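Putative oxidoreductase (Bacteroides fragilis NCTC 9343, PDB 3EOF) binds flavin mononucleotide and is probably an oxidoreductase of the nitroreductase family, although its substrate is not known. Local coordinates at residues K7-I12 with P166-R171; L28-S32 with T116-A121; C78-R82 with S102-A107; G125-L131 with T155-Y161. Residue numbers count along the deposited sequence, not the author numbering.

Contact 1 of 4, residues K7-I12 with P166-R171. With FMN (flavin mononucleotide), chain C.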
# COMPACT_ATOMS: atom_id res chain seq x y z
N LYS A 7 -11.77 14.27 1.78
CA LYS A 7 -11.72 15.15 2.94
C LYS A 7 -12.76 14.71 3.98
O LYS A 7 -12.51 14.74 5.18
CB LYS A 7 -11.98 16.62 2.53
CG LYS A 7 -10.78 17.31 1.87
CD LYS A 7 -10.99 18.77 1.42
CE LYS A 7 -9.63 19.43 1.03
NZ LYS A 7 -9.67 20.91 0.76
N ASN A 8 -13.92 14.29 3.47
CA ASN A 8 -15.07 13.89 4.27
C ASN A 8 -15.30 12.42 4.41
O ASN A 8 -16.35 12.02 4.89
CB ASN A 8 -16.30 14.55 3.66
CG ASN A 8 -16.24 16.03 3.83
OD1 ASN A 8 -16.11 16.51 4.95
ND2 ASN A 8 -16.28 16.76 2.73
N ARG A 9 -14.31 11.62 4.04
CA ARG A 9 -14.46 10.20 4.07
C ARG A 9 -14.38 9.66 5.51
O ARG A 9 -13.79 10.23 6.42
CB ARG A 9 -13.43 9.47 3.18
CG ARG A 9 -11.98 9.41 3.76
CD ARG A 9 -11.16 8.33 3.16
NE ARG A 9 -11.79 7.05 3.36
CZ ARG A 9 -11.70 6.32 4.47
NH1 ARG A 9 -10.97 6.72 5.50
NH2 ARG A 9 -12.34 5.17 4.56
N ARG A 10 -15.03 8.54 5.68
CA ARG A 10 -14.97 7.84 6.91
C ARG A 10 -15.24 6.39 6.58
O ARG A 10 -15.89 6.09 5.57
CB ARG A 10 -15.97 8.43 7.91
CG ARG A 10 -17.38 8.32 7.50
CD ARG A 10 -18.14 9.47 8.05
NE ARG A 10 -17.87 10.70 7.32
CZ ARG A 10 -18.18 11.91 7.77
NH1 ARG A 10 -18.76 12.06 8.96
NH2 ARG A 10 -17.89 12.99 7.05
N THR A 11 -14.74 5.52 7.44
CA THR A 11 -14.90 4.10 7.30
C THR A 11 -16.36 3.77 7.63
O THR A 11 -16.92 4.29 8.59
CB THR A 11 -13.92 3.30 8.27
OG1 THR A 11 -12.58 3.39 7.78
CG2 THR A 11 -14.27 1.86 8.30
N ILE A 12 -16.93 2.85 6.84
CA ILE A 12 -18.30 2.44 6.99
C ILE A 12 -18.26 0.97 7.24
O ILE A 12 -17.63 0.22 6.46
CB ILE A 12 -19.14 2.76 5.74
CG1 ILE A 12 -19.14 4.27 5.45
CG2 ILE A 12 -20.52 2.20 5.91
CD1 ILE A 12 -19.82 5.14 6.53
N PRO A 166 -21.55 7.77 10.53
CA PRO A 166 -20.74 7.99 11.69
C PRO A 166 -20.03 9.34 11.69
O PRO A 166 -19.95 10.01 10.64
CB PRO A 166 -19.75 6.84 11.63
CG PRO A 166 -19.65 6.54 10.25
CD PRO A 166 -20.91 6.80 9.62
N LYS A 167 -19.61 9.75 12.87
CA LYS A 167 -18.89 10.98 13.03
C LYS A 167 -17.52 10.63 12.43
O LYS A 167 -17.08 9.46 12.48
CB LYS A 167 -18.79 11.38 14.53
CG LYS A 167 -18.51 12.88 14.78
CD LYS A 167 -18.21 13.30 16.27
CE LYS A 167 -16.71 13.24 16.63
NZ LYS A 167 -16.36 14.00 17.89
N GLN A 168 -16.87 11.61 11.81
CA GLN A 168 -15.56 11.40 11.24
C GLN A 168 -14.55 11.33 12.38
O GLN A 168 -14.70 12.01 13.39
CB GLN A 168 -15.21 12.54 10.32
CG GLN A 168 -14.07 12.25 9.41
CD GLN A 168 -13.89 13.31 8.36
OE1 GLN A 168 -13.95 14.49 8.65
NE2 GLN A 168 -13.63 12.89 7.13
N VAL A 169 -13.55 10.46 12.25
CA VAL A 169 -12.55 10.40 13.30
C VAL A 169 -11.49 11.49 13.00
O VAL A 169 -11.39 12.01 11.90
CB VAL A 169 -11.95 8.98 13.52
CG1 VAL A 169 -13.01 7.90 13.33
CG2 VAL A 169 -10.86 8.74 12.62
N ASP A 170 -10.72 11.84 14.01
CA ASP A 170 -9.73 12.86 13.89
C ASP A 170 -8.46 12.35 13.21
O ASP A 170 -8.26 11.15 13.03
CB ASP A 170 -9.36 13.39 15.28
CG ASP A 170 -8.62 12.35 16.13
OD1 ASP A 170 -9.21 11.29 16.43
OD2 ASP A 170 -7.45 12.60 16.46
N ARG A 171 -7.64 13.31 12.79
CA ARG A 171 -6.33 13.11 12.27
C ARG A 171 -5.42 14.12 12.96
O ARG A 171 -5.88 15.17 13.45
CB ARG A 171 -6.31 13.30 10.77
CG ARG A 171 -6.99 12.17 10.01
CD ARG A 171 -6.25 10.89 10.13
NE ARG A 171 -6.83 9.93 9.20
CZ ARG A 171 -7.87 9.15 9.44
NH1 ARG A 171 -8.48 9.12 10.61
NH2 ARG A 171 -8.29 8.36 8.47
N1 FMN C . -11.43 -1.17 11.06
C2 FMN C . -12.05 -2.19 11.78
O2 FMN C . -13.16 -2.02 12.31
N3 FMN C . -11.42 -3.43 11.97
C4 FMN C . -10.15 -3.71 11.44
O4 FMN C . -9.80 -4.94 11.26
C4A FMN C . -9.52 -2.64 10.72
N5 FMN C . -8.26 -2.84 10.17
C5A FMN C . -7.63 -1.85 9.42
C6 FMN C . -6.37 -2.15 8.89
C7 FMN C . -5.67 -1.22 8.15
C7M FMN C . -4.31 -1.60 7.64
C8 FMN C . -6.23 0.04 7.93
C8M FMN C . -5.58 0.94 6.93
C9 FMN C . -7.51 0.35 8.46
C9A FMN C . -8.24 -0.59 9.22
N10 FMN C . -9.52 -0.36 9.79
C10 FMN C . -10.15 -1.38 10.53
C1' FMN C . -10.22 0.99 9.71
C2' FMN C . -9.54 1.96 10.67
O2' FMN C . -9.87 1.57 12.01
C3' FMN C . -9.87 3.40 10.34
O3' FMN C . -9.33 3.82 9.07
C4' FMN C . -9.38 4.38 11.42
O4' FMN C . -10.11 4.22 12.62
C5' FMN C . -9.63 5.79 10.98
O5' FMN C . -11.02 5.81 10.66
P FMN C . -11.57 6.44 9.25
O1P FMN C . -11.07 5.60 8.05
O2P FMN C . -11.03 7.84 9.13
O3P FMN C . -13.09 6.52 9.44
O HOH W 1 -17.05 15.98 8.18
O HOH W 2 -18.06 14.15 11.18
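Two irregular segments, Lys7-Ile12 and Pro166-Arg171, are tied together by the extended side chain of Gln168 and the folded one of Arg10. Gln168 (t, t) reaches across so that its NE2 donates to Lys7 O at 2.9 Å and to Arg9 O at 2.8 Å, gripping the backbone where the chain leaves helix 2-7. Arg10 starts from chi1 p and curls back: its NH2 donates to Asn8 O at 2.8 Å, while its NH1 bonds Pro166 O at 2.9 Å, at the edge of the guanidinium near its plane. One face of that group lies over Gln168 CB, 3.8 Å from Arg10 NH1. At the far end Ile12 CD1 packs on Pro166 CD at 3.7 Å. Arg9 points away at its CA-to-CB bond, but with chi1 p and chi2 t its end comes nearer, and Arg171 (m, m, t) carries its guanidinium to the phosphate; Arg9 NH1 donates to FMN O1P at 2.8 Å and Arg171 NH2 to FMN O2P at 2.9 Å. The phosphate bridges two like charges, Arg9 NH1 and Arg171 NH2 being 4.3 Å apart; Arg9 NH2 also pairs with Glu122, and Arg171 NE with Phe33 O of the second subunit. Thr11 completes the grip with N to O3P at 2.8 Å and OG1 to O1P at 2.7 Å. This arginine-rich phosphate site, built at a subunit boundary, is characteristic of FMN binding in dimeric nitroreductases.

Contact 2 of 4, residues L28-S32 with T116-A121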
# COMPACT_ATOMS: atom_id res chain seq x y z
N LEU A 28 -15.36 -0.63 -10.99
CA LEU A 28 -14.52 -0.09 -9.94
C LEU A 28 -13.19 -0.83 -9.89
O LEU A 28 -12.17 -0.21 -9.86
CB LEU A 28 -15.21 -0.20 -8.57
CG LEU A 28 -16.45 0.68 -8.35
CD1 LEU A 28 -17.13 0.27 -7.03
CD2 LEU A 28 -16.05 2.13 -8.38
N LEU A 29 -13.22 -2.16 -9.87
CA LEU A 29 -12.00 -2.96 -9.88
C LEU A 29 -11.18 -2.71 -11.16
O LEU A 29 -10.01 -2.37 -11.07
CB LEU A 29 -12.30 -4.44 -9.64
CG LEU A 29 -12.76 -4.85 -8.23
CD1 LEU A 29 -13.46 -6.15 -8.27
CD2 LEU A 29 -11.60 -4.87 -7.23
N GLU A 30 -11.80 -2.76 -12.34
CA GLU A 30 -11.06 -2.56 -13.57
C GLU A 30 -10.33 -1.22 -13.53
O GLU A 30 -9.18 -1.12 -13.96
CB GLU A 30 -11.96 -2.62 -14.79
CG GLU A 30 -11.19 -2.58 -16.10
CD GLU A 30 -12.06 -2.68 -17.33
OE1 GLU A 30 -13.29 -2.78 -17.23
OE2 GLU A 30 -11.47 -2.68 -18.42
N THR A 31 -11.01 -0.19 -13.03
CA THR A 31 -10.42 1.15 -12.90
C THR A 31 -9.35 1.13 -11.81
O THR A 31 -8.28 1.67 -11.98
CB THR A 31 -11.48 2.26 -12.65
OG1 THR A 31 -12.53 2.20 -13.63
CG2 THR A 31 -10.84 3.62 -12.73
N SER A 32 -9.60 0.47 -10.69
CA SER A 32 -8.57 0.44 -9.67
C SER A 32 -7.27 -0.14 -10.22
O SER A 32 -6.18 0.30 -9.84
CB SER A 32 -9.04 -0.32 -8.44
OG SER A 32 -9.02 -1.72 -8.66
N THR A 116 -6.91 2.47 -4.41
CA THR A 116 -7.51 3.15 -5.58
C THR A 116 -8.96 2.69 -5.62
O THR A 116 -9.87 3.50 -5.74
CB THR A 116 -6.77 2.87 -6.91
OG1 THR A 116 -5.39 3.24 -6.77
CG2 THR A 116 -7.37 3.68 -8.03
N PHE A 117 -9.18 1.40 -5.44
CA PHE A 117 -10.54 0.87 -5.39
C PHE A 117 -11.37 1.53 -4.31
O PHE A 117 -12.46 2.01 -4.61
CB PHE A 117 -10.55 -0.65 -5.15
CG PHE A 117 -11.91 -1.17 -4.85
CD1 PHE A 117 -12.81 -1.41 -5.87
CD2 PHE A 117 -12.31 -1.38 -3.53
CE1 PHE A 117 -14.11 -1.83 -5.58
CE2 PHE A 117 -13.60 -1.79 -3.23
CZ PHE A 117 -14.49 -2.03 -4.24
N CYS A 118 -10.88 1.53 -3.06
CA CYS A 118 -11.61 2.15 -1.93
C CYS A 118 -12.02 3.60 -2.22
O CYS A 118 -13.12 4.00 -1.91
CB CYS A 118 -10.83 2.07 -0.65
SG CYS A 118 -10.80 0.39 -0.04
N THR A 119 -11.13 4.37 -2.80
CA THR A 119 -11.39 5.75 -3.20
C THR A 119 -12.46 5.87 -4.29
O THR A 119 -13.32 6.79 -4.27
CB THR A 119 -10.09 6.36 -3.71
OG1 THR A 119 -9.11 6.27 -2.66
CG2 THR A 119 -10.27 7.79 -4.09
N LEU A 120 -12.40 4.98 -5.26
CA LEU A 120 -13.37 4.94 -6.35
C LEU A 120 -14.72 4.47 -5.82
O LEU A 120 -15.75 5.01 -6.18
CB LEU A 120 -12.89 4.06 -7.49
CG LEU A 120 -11.73 4.64 -8.32
CD1 LEU A 120 -11.18 3.57 -9.23
CD2 LEU A 120 -12.12 5.85 -9.14
N ALA A 121 -14.70 3.48 -4.94
CA ALA A 121 -15.89 2.94 -4.32
C ALA A 121 -16.60 4.03 -3.52
O ALA A 121 -17.78 4.29 -3.69
CB ALA A 121 -15.52 1.72 -3.44
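In the nitroreductase fold, helix 22-32 packs here against the long helix 100-123; the axes of the two short segments approach to 8.6 Å, with their directions 134° apart. Leu28 opens the interface: its CB meets Phe117 CE1 at 3.6 Å, while CD2 lies 3.8 Å from Leu120 CB and CD1 lies 4.2 Å from Ala121 CB. Leu29 points sideways, yet its CD2 comes back to Phe117 CD1 at 3.9 Å; the Phe117 ring also touches Leu75 and Phe77 of strand 73-80, so the helix pair rests on the sheet. Thr31 contributes its methyl, CG2 lying 3.5 Å from Leu120 CD1, and its hydroxyl bonds Asp27 O within its own helix. Ser32 brings the backbones closest, its CA 4.7 Å from that of Phe117, a spacing that its small side chain permits. Ser32 CB touches Phe117 CB at 3.6 Å, and Ser32 OG turns back to donate to Leu29 O at 2.7 Å.

Contact 3 of 4, residues C78-R82 with S102-A107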
# COMPACT_ATOMS: atom_id res chain seq x y z
N CYS A 78 -4.83 -9.76 -2.84
CA CYS A 78 -3.67 -10.62 -2.71
C CYS A 78 -2.46 -10.21 -3.55
O CYS A 78 -2.60 -9.87 -4.74
CB CYS A 78 -4.05 -12.03 -3.14
SG CYS A 78 -5.46 -12.65 -2.27
N ALA A 79 -1.29 -10.23 -2.90
CA ALA A 79 0.00 -10.09 -3.55
C ALA A 79 0.06 -11.34 -4.43
O ALA A 79 -0.25 -12.40 -3.97
CB ALA A 79 1.12 -10.10 -2.50
N ASP A 80 0.42 -11.21 -5.70
CA ASP A 80 0.41 -12.36 -6.60
C ASP A 80 1.55 -12.27 -7.59
O ASP A 80 1.55 -11.43 -8.50
CB ASP A 80 -0.94 -12.41 -7.32
CG ASP A 80 -1.14 -13.63 -8.22
OD1 ASP A 80 -0.16 -14.15 -8.75
OD2 ASP A 80 -2.31 -14.03 -8.44
N PHE A 81 2.57 -13.09 -7.35
CA PHE A 81 3.67 -13.29 -8.30
C PHE A 81 3.46 -14.60 -9.08
O PHE A 81 4.16 -14.86 -10.06
CB PHE A 81 5.06 -13.27 -7.63
CG PHE A 81 5.87 -12.08 -8.02
CD1 PHE A 81 6.36 -12.00 -9.32
CD2 PHE A 81 6.19 -11.10 -7.13
CE1 PHE A 81 7.14 -10.93 -9.72
CE2 PHE A 81 6.98 -10.04 -7.51
CZ PHE A 81 7.44 -9.94 -8.82
N ARG A 82 2.44 -15.36 -8.69
CA ARG A 82 2.14 -16.63 -9.31
C ARG A 82 1.74 -16.48 -10.76
O ARG A 82 2.24 -17.22 -11.63
CB ARG A 82 1.01 -17.34 -8.58
CG ARG A 82 0.72 -18.72 -9.19
CD ARG A 82 -0.23 -19.46 -8.34
NE ARG A 82 -0.33 -20.85 -8.77
CZ ARG A 82 0.43 -21.83 -8.32
NH1 ARG A 82 1.39 -21.61 -7.43
NH2 ARG A 82 0.25 -23.05 -8.80
N SER A 102 10.46 -9.45 -3.48
CA SER A 102 9.41 -9.62 -4.48
C SER A 102 8.07 -9.61 -3.79
O SER A 102 7.12 -9.07 -4.32
CB SER A 102 9.63 -10.91 -5.28
OG SER A 102 10.82 -10.84 -6.04
N PHE A 103 7.99 -10.23 -2.61
CA PHE A 103 6.77 -10.18 -1.82
C PHE A 103 6.41 -8.75 -1.47
O PHE A 103 5.25 -8.34 -1.60
CB PHE A 103 6.87 -11.00 -0.49
CG PHE A 103 5.79 -10.64 0.50
CD1 PHE A 103 4.46 -11.05 0.29
CD2 PHE A 103 6.06 -9.78 1.57
CE1 PHE A 103 3.44 -10.65 1.16
CE2 PHE A 103 5.05 -9.40 2.45
CZ PHE A 103 3.74 -9.83 2.25
N LEU A 104 7.38 -7.97 -1.03
CA LEU A 104 7.11 -6.58 -0.72
C LEU A 104 6.72 -5.79 -1.97
O LEU A 104 5.84 -4.94 -1.90
CB LEU A 104 8.29 -5.93 -0.00
CG LEU A 104 8.09 -4.45 0.37
CD1 LEU A 104 6.90 -4.23 1.27
CD2 LEU A 104 9.42 -3.88 0.98
N ASN A 105 7.36 -6.06 -3.08
CA ASN A 105 6.99 -5.39 -4.33
C ASN A 105 5.56 -5.69 -4.73
O ASN A 105 4.85 -4.80 -5.16
CB ASN A 105 7.91 -5.81 -5.51
CG ASN A 105 9.33 -5.23 -5.43
OD1 ASN A 105 9.52 -4.17 -4.86
ND2 ASN A 105 10.34 -5.97 -6.01
N ALA A 106 5.12 -6.95 -4.56
CA ALA A 106 3.77 -7.38 -4.93
C ALA A 106 2.78 -6.74 -3.98
O ALA A 106 1.73 -6.26 -4.42
CB ALA A 106 3.62 -8.90 -4.93
N ALA A 107 3.12 -6.76 -2.68
CA ALA A 107 2.31 -6.15 -1.61
C ALA A 107 2.00 -4.69 -1.94
O ALA A 107 0.88 -4.22 -1.77
CB ALA A 107 3.01 -6.22 -0.31
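Apolar contacts dominate where the end of strand 73-80 meets helix 100-123, with the axes of the two short segments 7.1 Å apart at closest approach. Ala79 and Ala106 face each other, CB to CB at 3.7 Å, and their CA atoms are 4.8 Å apart, a distance only small side chains allow. Phe103 points away at its CA-to-CB bond, but its ring swings back until CE1 lies 4.4 Å from Ala79 CB; the same ring meets Phe152 edge-to-face. Beyond the strand, Phe81 turns its ring toward the helix, with CD2 4.0 Å from Ala106 CB and CE2 3.6 Å from Ser102 CB, and Tyr97 stacks on this ring.

Polar groups meet the apolar ones without any hydrogen bond between the segments. The edge of the Phe81 ring is directed at a helix carbonyl, CE2 lying 3.3 Å from Ser102 O, which accepts the helix bond from Ala106 N at 2.9 Å. Asp80 points away from the helix: its OD2 bonds Ser45 OG of the same chain and Tyr183 OH of the second subunit, and its OD1 caps Arg83 N at the start of helix 82-89. Ser102 OG is likewise engaged elsewhere, with Asn99.

The contact itself is thus close apolar fit, while the Asp80 carboxylate, facing away, is satisfied by Ser45, the start of helix 82-89 and the second subunit.

Contact 4 of 4, residues G125-L131 with T155-Y161. With FMN (flavin mononucleotide), chain C.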
# COMPACT_ATOMS: atom_id res chain seq x y z
N GLY A 125 -20.34 6.28 -3.92
CA GLY A 125 -21.39 6.25 -2.90
C GLY A 125 -21.35 5.02 -2.00
O GLY A 125 -22.22 4.81 -1.20
N LEU A 126 -20.33 4.19 -2.14
CA LEU A 126 -20.23 3.01 -1.26
C LEU A 126 -19.41 3.32 0.00
O LEU A 126 -18.77 4.36 0.12
CB LEU A 126 -19.62 1.85 -2.03
CG LEU A 126 -20.32 1.32 -3.27
CD1 LEU A 126 -19.34 0.59 -4.22
CD2 LEU A 126 -21.48 0.42 -2.93
N GLY A 127 -19.49 2.43 0.99
CA GLY A 127 -18.71 2.57 2.20
C GLY A 127 -17.83 1.33 2.25
O GLY A 127 -18.21 0.25 1.87
N ILE A 128 -16.61 1.52 2.72
CA ILE A 128 -15.64 0.47 2.80
C ILE A 128 -15.04 0.44 4.23
O ILE A 128 -15.13 1.39 4.99
CB ILE A 128 -14.51 0.66 1.74
CG1 ILE A 128 -13.65 1.89 2.06
CG2 ILE A 128 -15.09 0.79 0.27
CD1 ILE A 128 -12.52 1.69 3.08
N CYS A 129 -14.39 -0.67 4.52
CA CYS A 129 -13.68 -0.88 5.77
C CYS A 129 -12.59 -1.89 5.47
O CYS A 129 -12.84 -2.94 4.87
CB CYS A 129 -14.59 -1.44 6.85
SG CYS A 129 -13.77 -1.61 8.42
N TYR A 130 -11.36 -1.57 5.84
CA TYR A 130 -10.27 -2.50 5.68
C TYR A 130 -10.30 -3.40 6.88
O TYR A 130 -10.68 -2.95 7.96
CB TYR A 130 -8.95 -1.77 5.67
CG TYR A 130 -8.58 -1.05 4.35
CD1 TYR A 130 -7.84 -1.70 3.39
CD2 TYR A 130 -8.89 0.26 4.13
CE1 TYR A 130 -7.43 -1.06 2.22
CE2 TYR A 130 -8.49 0.91 2.94
CZ TYR A 130 -7.74 0.20 2.00
OH TYR A 130 -7.30 0.74 0.79
N LEU A 131 -9.91 -4.65 6.71
CA LEU A 131 -9.76 -5.58 7.82
C LEU A 131 -8.23 -5.86 7.91
O LEU A 131 -7.56 -6.42 6.95
CB LEU A 131 -10.60 -6.85 7.66
CG LEU A 131 -12.05 -6.73 7.17
CD1 LEU A 131 -12.57 -8.11 6.76
CD2 LEU A 131 -12.99 -6.03 8.18
N THR A 155 -4.57 -7.39 2.21
CA THR A 155 -5.66 -6.81 2.99
C THR A 155 -7.03 -7.21 2.42
O THR A 155 -7.11 -7.73 1.32
CB THR A 155 -5.57 -5.31 3.15
OG1 THR A 155 -6.52 -4.91 4.17
CG2 THR A 155 -5.86 -4.64 1.84
N THR A 156 -8.07 -6.98 3.23
CA THR A 156 -9.43 -7.32 2.90
C THR A 156 -10.27 -6.11 3.13
O THR A 156 -10.06 -5.41 4.10
CB THR A 156 -9.95 -8.46 3.79
OG1 THR A 156 -9.03 -9.55 3.67
CG2 THR A 156 -11.37 -8.90 3.33
N VAL A 157 -11.19 -5.86 2.20
CA VAL A 157 -12.08 -4.74 2.28
C VAL A 157 -13.51 -5.21 2.15
O VAL A 157 -13.87 -5.89 1.18
CB VAL A 157 -11.77 -3.76 1.16
CG1 VAL A 157 -12.79 -2.62 1.06
CG2 VAL A 157 -10.37 -3.22 1.35
N THR A 158 -14.32 -4.84 3.13
CA THR A 158 -15.77 -5.07 3.13
C THR A 158 -16.36 -3.80 2.47
O THR A 158 -15.95 -2.69 2.78
CB THR A 158 -16.26 -5.36 4.53
OG1 THR A 158 -15.98 -4.24 5.39
CG2 THR A 158 -15.54 -6.66 5.07
N VAL A 159 -17.25 -4.01 1.51
CA VAL A 159 -17.82 -2.95 0.69
C VAL A 159 -19.34 -3.11 0.65
O VAL A 159 -19.87 -4.24 0.53
CB VAL A 159 -17.46 -3.09 -0.85
CG1 VAL A 159 -17.50 -1.73 -1.51
CG2 VAL A 159 -16.17 -3.77 -1.09
N GLY A 160 -20.05 -1.98 0.71
CA GLY A 160 -21.49 -1.97 0.64
C GLY A 160 -22.00 -0.57 0.58
O GLY A 160 -21.23 0.36 0.67
N TYR A 161 -23.29 -0.42 0.37
CA TYR A 161 -23.90 0.89 0.43
C TYR A 161 -24.04 1.18 1.91
O TYR A 161 -24.40 0.30 2.66
CB TYR A 161 -25.25 0.89 -0.26
CG TYR A 161 -25.10 0.80 -1.73
CD1 TYR A 161 -25.04 -0.44 -2.36
CD2 TYR A 161 -25.01 1.94 -2.49
CE1 TYR A 161 -24.93 -0.52 -3.71
CE2 TYR A 161 -24.91 1.87 -3.84
CZ TYR A 161 -24.86 0.64 -4.45
OH TYR A 161 -24.75 0.60 -5.81
N1 FMN C . -11.43 -1.17 11.06
C2 FMN C . -12.05 -2.19 11.78
O2 FMN C . -13.16 -2.02 12.31
N3 FMN C . -11.42 -3.43 11.97
C4 FMN C . -10.15 -3.71 11.44
O4 FMN C . -9.80 -4.94 11.26
C4A FMN C . -9.52 -2.64 10.72
N5 FMN C . -8.26 -2.84 10.17
C5A FMN C . -7.63 -1.85 9.42
C6 FMN C . -6.37 -2.15 8.89
C7 FMN C . -5.67 -1.22 8.15
C7M FMN C . -4.31 -1.60 7.64
C8 FMN C . -6.23 0.04 7.93
C8M FMN C . -5.58 0.94 6.93
C9 FMN C . -7.51 0.35 8.46
C9A FMN C . -8.24 -0.59 9.22
N10 FMN C . -9.52 -0.36 9.79
C10 FMN C . -10.15 -1.38 10.53
C1' FMN C . -10.22 0.99 9.71
C2' FMN C . -9.54 1.96 10.67
O2' FMN C . -9.87 1.57 12.01
C3' FMN C . -9.87 3.40 10.34
O3' FMN C . -9.33 3.82 9.07
C4' FMN C . -9.38 4.38 11.42
O4' FMN C . -10.11 4.22 12.62
C5' FMN C . -9.63 5.79 10.98
O5' FMN C . -11.02 5.81 10.66
P FMN C . -11.57 6.44 9.25
O1P FMN C . -11.07 5.60 8.05
O2P FMN C . -11.03 7.84 9.13
O3P FMN C . -13.09 6.52 9.44
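Val157 lies at the apolar centre, with CG1 3.8 Å from Ile128 CB and CG2 over the face of the Tyr130 ring, a CH-pi contact 4.0 Å from the centroid. Val159 extends this face of the sheet, its CG1 3.9 Å from Ile128 CG2 and 4.0 Å from Leu126 CD1; helix 100-123 covers the face, Cys118 lying on Ile128, Tyr130 and Val157 and Phe117 on Val159. At the end, Leu126 CD2 sits 3.5 Å above the centroid of the Tyr161 ring, almost on its normal. On the opposite face Leu131 CD1 meets Thr158 CG2 at 3.7 Å, with Met67 nearby.

Outward from these side chains, the backbones pair as antiparallel strands. Gly127 N donates to Gly160 O at 2.7 Å and Gly160 N to Gly127 O at 3.1 Å; Thr158 N reaches Cys129 O at 3.0 Å. In strand 127-131, outermost of the sheet within this chain, the edge turned away from strand 151-160 brings Tyr130 O to 3.0 Å from FMN C4A, while the side chain of Cys129, on the sheet face shared with Thr158, puts SG 3.6 Å from FMN N1. Backbone pairing thus positions a strand that meets the isoalloxazine through a carbonyl and a side chain.

How the contacts relate
The FMN site joins contacts 1 and 4: residues 7-12 and 166-171 hold the phosphate, residues 129-131 border the isoalloxazine, and Ile12 N to Ile128 O, 3.0 Å, probably a hydrogen bond, links the two contacts directly. Contact 2 adjoins contact 4, their centres 11 Å apart; Ala121 O and Leu126 N, 3.0 Å apart, belong to the Schellman motif that ends helix 100-123, and Leu28 CD1 packs on Leu126 CD1 at 3.6 Å. Contact 3 uses the same helix nearer its start, its centre 19 Å from that of contact 2; its Ala107 side chain lies about 9 Å from a different bound FMN. All four contacts touch the second subunit.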